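Local coordinates for hypothetical protein (PDB 2OV9), which probably hydrolyses fatty acyl-coenzyme A thioesters to the free fatty acid and coenzyme A, as a member of the THEM4/THEM5 thioesterase family, at residues 137-151 with 174-188. Residues are numbered along the deposited sequence; the frame is centred on the assembly and turned at random.
Sequences LLDHVLGVANAWGGK and LTGKLMSVDGRKITT
N146 turns the oxygen of its amide toward T188, whose hydroxyl OG1 donates to OD1 over 2.7 Å. The donor lies in the carbonyl plane, on a lone pair, with a C=O...donor angle of 115°, so the hydroxyl gives this buried amide a polar partner. Threonine suits the strand here: a chi1 of -41° sets OG1 beside the backbone N and leaves CG2 anti to it, where this methyl packs 3.6 Å from L142 CD2, leucine and threonine lying alongside each other and pointing opposite ways. I186 CG2 and L178 CD1 supply an apolar surround to the same amide oxygen.

Further back along the helix, A145 and G176 let the backbones come close. A145 puts only a methyl against the strand, its CB 3.6 Å from G176 C, and G176, lacking a side chain, meets V141 CG1 directly through its N at 3.6 Å. The axis of helix 137-148 comes within 6.7 Å of that of strand 174-182, at a signed crossing angle of -51°. This is the hotdog fold of the thioesterase superfamily, in which the antiparallel sheet wraps round a long central helix. Branched V141 turns its other methyl, CG2, to L174, whose CD1 also meets L137 CD1, forked leucine ends filling this buried layer.

Beyond the helix, G150 takes the positive phi of a Schellman motif, and K151 comes back over the hairpin. Kinked twice in mid-chain, its long aliphatic part lays CB 3.7 Å from L178 CD1 and brings CE against V181 CG1 and I186 CD1, carrying the charged end toward the exposed turn. One water bridges A145 O and L178 N.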
loop_
_atom_site.group_PDB
_atom_site.type_symbol
_atom_site.label_atom_id
_atom_site.label_comp_id
_atom_site.label_asym_id
_atom_site.label_seq_id
_atom_site.Cartn_x
_atom_site.Cartn_y
_atom_site.Cartn_z
ATOM N N LEU B 137 6.805 -0.274 0.886
ATOM C CA LEU B 137 7.798 -0.895 -0.004
ATOM C C LEU B 137 9.031 -1.291 0.793
ATOM O O LEU B 137 9.523 -2.419 0.660
ATOM C CB LEU B 137 8.219 0.044 -1.162
ATOM C CG LEU B 137 7.133 0.583 -2.102
ATOM C CD1 LEU B 137 7.728 1.265 -3.351
ATOM C CD2 LEU B 137 6.207 -0.518 -2.488
ATOM N N LEU B 138 9.510 -0.376 1.631
ATOM C CA LEU B 138 10.752 -0.609 2.418
ATOM C C LEU B 138 10.553 -1.746 3.429
ATOM O O LEU B 138 11.421 -2.598 3.594
ATOM C CB LEU B 138 11.250 0.678 3.112
ATOM C CG LEU B 138 12.011 1.626 2.156
ATOM C CD1 LEU B 138 12.232 2.971 2.795
ATOM C CD2 LEU B 138 13.343 1.037 1.762
ATOM N N ASP B 139 9.406 -1.763 4.098
ATOM C CA ASP B 139 9.107 -2.866 4.997
ATOM C C ASP B 139 9.295 -4.216 4.274
ATOM O O ASP B 139 10.046 -5.098 4.737
ATOM C CB ASP B 139 7.679 -2.733 5.536
ATOM C CG ASP B 139 7.295 -3.878 6.443
ATOM O OD1 ASP B 139 7.690 -3.864 7.614
ATOM O OD2 ASP B 139 6.612 -4.808 5.991
ATOM N N HIS B 140 8.610 -4.378 3.142
ATOM C CA HIS B 140 8.721 -5.597 2.359
ATOM C C HIS B 140 10.135 -5.938 1.905
ATOM O O HIS B 140 10.566 -7.086 2.011
ATOM C CB HIS B 140 7.833 -5.565 1.114
ATOM C CG HIS B 140 7.638 -6.923 0.528
ATOM N ND1 HIS B 140 6.777 -7.843 1.084
ATOM C CD2 HIS B 140 8.270 -7.558 -0.487
ATOM C CE1 HIS B 140 6.850 -8.978 0.409
ATOM N NE2 HIS B 140 7.736 -8.826 -0.562
ATOM N N VAL B 141 10.843 -4.958 1.352
ATOM C CA VAL B 141 12.240 -5.170 0.986
ATOM C C VAL B 141 13.096 -5.709 2.131
ATOM O O VAL B 141 13.950 -6.577 1.899
ATOM C CB VAL B 141 12.877 -3.885 0.400
ATOM C CG1 VAL B 141 14.328 -4.134 0.046
ATOM C CG2 VAL B 141 12.120 -3.514 -0.859
ATOM N N LEU B 142 12.894 -5.186 3.351
ATOM C CA LEU B 142 13.626 -5.700 4.527
ATOM C C LEU B 142 13.304 -7.175 4.768
ATOM O O LEU B 142 14.193 -7.957 5.102
ATOM C CB LEU B 142 13.314 -4.895 5.817
ATOM C CG LEU B 142 13.658 -3.394 5.815
ATOM C CD1 LEU B 142 13.467 -2.827 7.210
ATOM C CD2 LEU B 142 15.081 -3.189 5.334
ATOM N N GLY B 143 12.036 -7.546 4.599
ATOM C CA GLY B 143 11.637 -8.966 4.674
ATOM C C GLY B 143 12.359 -9.844 3.668
ATOM O O GLY B 143 12.795 -10.950 3.975
ATOM N N VAL B 144 12.479 -9.348 2.447
ATOM C CA VAL B 144 13.152 -10.081 1.402
ATOM C C VAL B 144 14.646 -10.137 1.686
ATOM O O VAL B 144 15.274 -11.176 1.467
ATOM C CB VAL B 144 12.894 -9.439 0.020
ATOM C CG1 VAL B 144 13.672 -10.159 -1.067
ATOM C CG2 VAL B 144 11.400 -9.453 -0.306
ATOM N N ALA B 145 15.224 -9.024 2.149
ATOM C CA ALA B 145 16.649 -9.001 2.518
ATOM C C ALA B 145 16.926 -10.004 3.613
ATOM O O ALA B 145 17.940 -10.695 3.596
ATOM C CB ALA B 145 17.095 -7.616 2.933
ATOM N N ASN B 146 16.023 -10.118 4.573
ATOM C CA ASN B 146 16.188 -11.153 5.574
ATOM C C ASN B 146 16.142 -12.571 5.003
ATOM O O ASN B 146 16.938 -13.416 5.410
ATOM C CB ASN B 146 15.155 -11.001 6.699
ATOM C CG ASN B 146 15.403 -9.772 7.569
ATOM O OD1 ASN B 146 16.504 -9.247 7.611
ATOM N ND2 ASN B 146 14.383 -9.349 8.311
ATOM N N ALA B 147 15.203 -12.852 4.095
ATOM C CA ALA B 147 15.151 -14.179 3.453
ATOM C C ALA B 147 16.471 -14.477 2.740
ATOM O O ALA B 147 17.040 -15.553 2.891
ATOM C CB ALA B 147 13.997 -14.262 2.457
ATOM N N TRP B 148 16.945 -13.506 1.970
ATOM C CA TRP B 148 18.149 -13.638 1.163
ATOM C C TRP B 148 19.393 -13.788 2.028
ATOM O O TRP B 148 20.405 -14.399 1.616
ATOM C CB TRP B 148 18.256 -12.435 0.219
ATOM C CG TRP B 148 19.491 -12.370 -0.646
ATOM C CD1 TRP B 148 20.476 -11.409 -0.597
ATOM C CD2 TRP B 148 19.856 -13.259 -1.726
ATOM N NE1 TRP B 148 21.430 -11.652 -1.572
ATOM C CE2 TRP B 148 21.080 -12.781 -2.270
ATOM C CE3 TRP B 148 19.286 -14.422 -2.267
ATOM C CZ2 TRP B 148 21.725 -13.415 -3.335
ATOM C CZ3 TRP B 148 19.936 -15.058 -3.335
ATOM C CH2 TRP B 148 21.144 -14.552 -3.853
ATOM N N GLY B 149 19.319 -13.251 3.237
ATOM C CA GLY B 149 20.388 -13.420 4.217
ATOM C C GLY B 149 20.226 -14.704 5.025
ATOM O O GLY B 149 20.970 -14.932 5.958
ATOM N N GLY B 150 19.242 -15.531 4.674
ATOM C CA GLY B 150 19.037 -16.821 5.334
ATOM C C GLY B 150 18.429 -16.729 6.722
ATOM O O GLY B 150 18.570 -17.655 7.538
ATOM N N LYS B 151 17.739 -15.623 6.995
ATOM C CA LYS B 151 17.092 -15.434 8.293
ATOM C C LYS B 151 15.599 -15.154 8.145
ATOM O O LYS B 151 15.103 -14.853 7.061
ATOM C CB LYS B 151 17.777 -14.314 9.081
ATOM C CG LYS B 151 19.103 -14.705 9.748
ATOM C CD LYS B 151 18.912 -15.692 10.925
ATOM C CE LYS B 151 18.422 -15.004 12.212
ATOM N NZ LYS B 151 18.103 -15.951 13.353
ATOM N N LEU B 174 15.258 0.601 -4.794
ATOM C CA LEU B 174 15.001 0.069 -3.475
ATOM C C LEU B 174 16.111 -0.912 -3.118
ATOM O O LEU B 174 16.484 -1.742 -3.932
ATOM C CB LEU B 174 13.668 -0.678 -3.457
ATOM C CG LEU B 174 12.412 -0.056 -4.092
ATOM C CD1 LEU B 174 11.219 -0.982 -3.914
ATOM C CD2 LEU B 174 12.068 1.317 -3.519
ATOM N N THR B 175 16.646 -0.801 -1.904
ATOM C CA THR B 175 17.706 -1.690 -1.441
ATOM C C THR B 175 17.455 -2.041 0.033
ATOM O O THR B 175 16.947 -1.212 0.784
ATOM C CB THR B 175 19.079 -1.003 -1.562
ATOM O OG1 THR B 175 19.266 -0.532 -2.912
ATOM C CG2 THR B 175 20.182 -1.974 -1.225
ATOM N N GLY B 176 17.820 -3.254 0.433
ATOM C CA GLY B 176 17.717 -3.707 1.828
ATOM C C GLY B 176 18.877 -4.649 2.118
ATOM O O GLY B 176 19.385 -5.305 1.208
ATOM N N LYS B 177 19.294 -4.712 3.374
ATOM C CA LYS B 177 20.349 -5.634 3.797
ATOM C C LYS B 177 20.221 -5.939 5.281
ATOM O O LYS B 177 20.012 -5.045 6.088
ATOM C CB LYS B 177 21.731 -5.078 3.485
ATOM C CG LYS B 177 22.875 -6.037 3.806
ATOM C CD LYS B 177 24.207 -5.509 3.296
ATOM C CE LYS B 177 25.318 -6.394 3.789
ATOM N NZ LYS B 177 26.618 -5.977 3.221
ATOM N N LEU B 178 20.324 -7.221 5.611
ATOM C CA LEU B 178 20.342 -7.647 6.980
ATOM C C LEU B 178 21.668 -7.130 7.515
ATOM O O LEU B 178 22.718 -7.318 6.874
ATOM C CB LEU B 178 20.288 -9.176 7.072
ATOM C CG LEU B 178 20.267 -9.826 8.452
ATOM C CD1 LEU B 178 19.561 -11.184 8.365
ATOM C CD2 LEU B 178 21.670 -9.994 9.022
HETATM N N MSE B 179 21.612 -6.468 8.664
HETATM C CA MSE B 179 22.780 -5.787 9.190
HETATM C C MSE B 179 23.428 -6.548 10.334
HETATM O O MSE B 179 24.652 -6.640 10.391
HETATM C CB MSE B 179 22.427 -4.363 9.608
HETATM C CG MSE B 179 21.828 -3.551 8.485
HETATM SE SE MSE B 179 23.097 -3.276 7.020
HETATM C CE MSE B 179 24.322 -2.060 7.959
ATOM N N SER B 180 22.614 -7.079 11.242
ATOM C CA SER B 180 23.129 -7.838 12.378
ATOM C C SER B 180 22.104 -8.835 12.915
ATOM O O SER B 180 20.896 -8.681 12.693
ATOM C CB SER B 180 23.542 -6.889 13.499
ATOM O OG SER B 180 22.404 -6.203 13.993
ATOM N N VAL B 181 22.608 -9.860 13.602
ATOM C CA VAL B 181 21.793 -10.809 14.340
ATOM C C VAL B 181 22.339 -10.932 15.775
ATOM O O VAL B 181 23.545 -11.104 15.986
ATOM C CB VAL B 181 21.794 -12.223 13.696
ATOM C CG1 VAL B 181 20.792 -13.145 14.413
ATOM C CG2 VAL B 181 21.487 -12.159 12.220
ATOM N N ASP B 182 21.449 -10.844 16.757
ATOM C CA ASP B 182 21.806 -11.132 18.144
ATOM C C ASP B 182 20.729 -12.058 18.694
ATOM O O ASP B 182 19.702 -11.597 19.202
ATOM C CB ASP B 182 21.891 -9.832 18.960
ATOM C CG ASP B 182 22.602 -10.008 20.309
ATOM O OD1 ASP B 182 22.749 -11.157 20.795
ATOM O OD2 ASP B 182 23.015 -8.977 20.892
ATOM N N GLY B 183 20.957 -13.365 18.578
ATOM C CA GLY B 183 19.972 -14.356 19.005
ATOM C C GLY B 183 18.772 -14.406 18.077
ATOM O O GLY B 183 18.926 -14.653 16.882
ATOM N N ARG B 184 17.577 -14.175 18.622
ATOM C CA ARG B 184 16.346 -14.146 17.818
ATOM C C ARG B 184 16.207 -12.792 17.107
ATOM O O ARG B 184 15.407 -12.639 16.178
ATOM C CB ARG B 184 15.106 -14.435 18.685
ATOM C CG ARG B 184 15.125 -15.779 19.425
ATOM C CD ARG B 184 13.897 -15.960 20.326
ATOM N NE ARG B 184 14.220 -16.731 21.537
ATOM C CZ ARG B 184 13.330 -17.195 22.420
ATOM N NH1 ARG B 184 12.028 -16.988 22.248
ATOM N NH2 ARG B 184 13.741 -17.877 23.485
ATOM N N LYS B 185 17.031 -11.829 17.523
ATOM C CA LYS B 185 16.898 -10.442 17.107
ATOM C C LYS B 185 17.672 -10.115 15.827
ATOM O O LYS B 185 18.898 -10.267 15.761
ATOM C CB LYS B 185 17.298 -9.506 18.250
ATOM C CG LYS B 185 16.561 -9.826 19.554
ATOM C CD LYS B 185 16.461 -8.621 20.484
ATOM C CE LYS B 185 15.102 -8.603 21.196
ATOM N NZ LYS B 185 15.109 -7.857 22.493
ATOM N N ILE B 186 16.942 -9.645 14.825
ATOM C CA ILE B 186 17.528 -9.288 13.544
ATOM C C ILE B 186 17.374 -7.797 13.314
ATOM O O ILE B 186 16.302 -7.246 13.549
ATOM C CB ILE B 186 16.854 -10.056 12.400
ATOM C CG1 ILE B 186 17.059 -11.561 12.599
ATOM C CG2 ILE B 186 17.399 -9.576 11.033
ATOM C CD1 ILE B 186 15.827 -12.392 12.326
ATOM N N THR B 187 18.455 -7.155 12.870
ATOM C CA THR B 187 18.408 -5.762 12.431
ATOM C C THR B 187 18.664 -5.683 10.943
ATOM O O THR B 187 19.664 -6.231 10.441
ATOM C CB THR B 187 19.455 -4.891 13.146
ATOM O OG1 THR B 187 19.132 -4.813 14.536
ATOM C CG2 THR B 187 19.452 -3.479 12.585
ATOM N N THR B 188 17.783 -4.952 10.257
ATOM C CA THR B 188 17.816 -4.828 8.819
ATOM C C THR B 188 17.658 -3.364 8.420
ATOM O O THR B 188 16.883 -2.633 9.045
ATOM C CB THR B 188 16.686 -5.666 8.219
ATOM O OG1 THR B 188 16.606 -6.914 8.920
ATOM C CG2 THR B 188 16.914 -5.949 6.719
HETATM O O HOH W 1 20.503 -9.531 3.730
#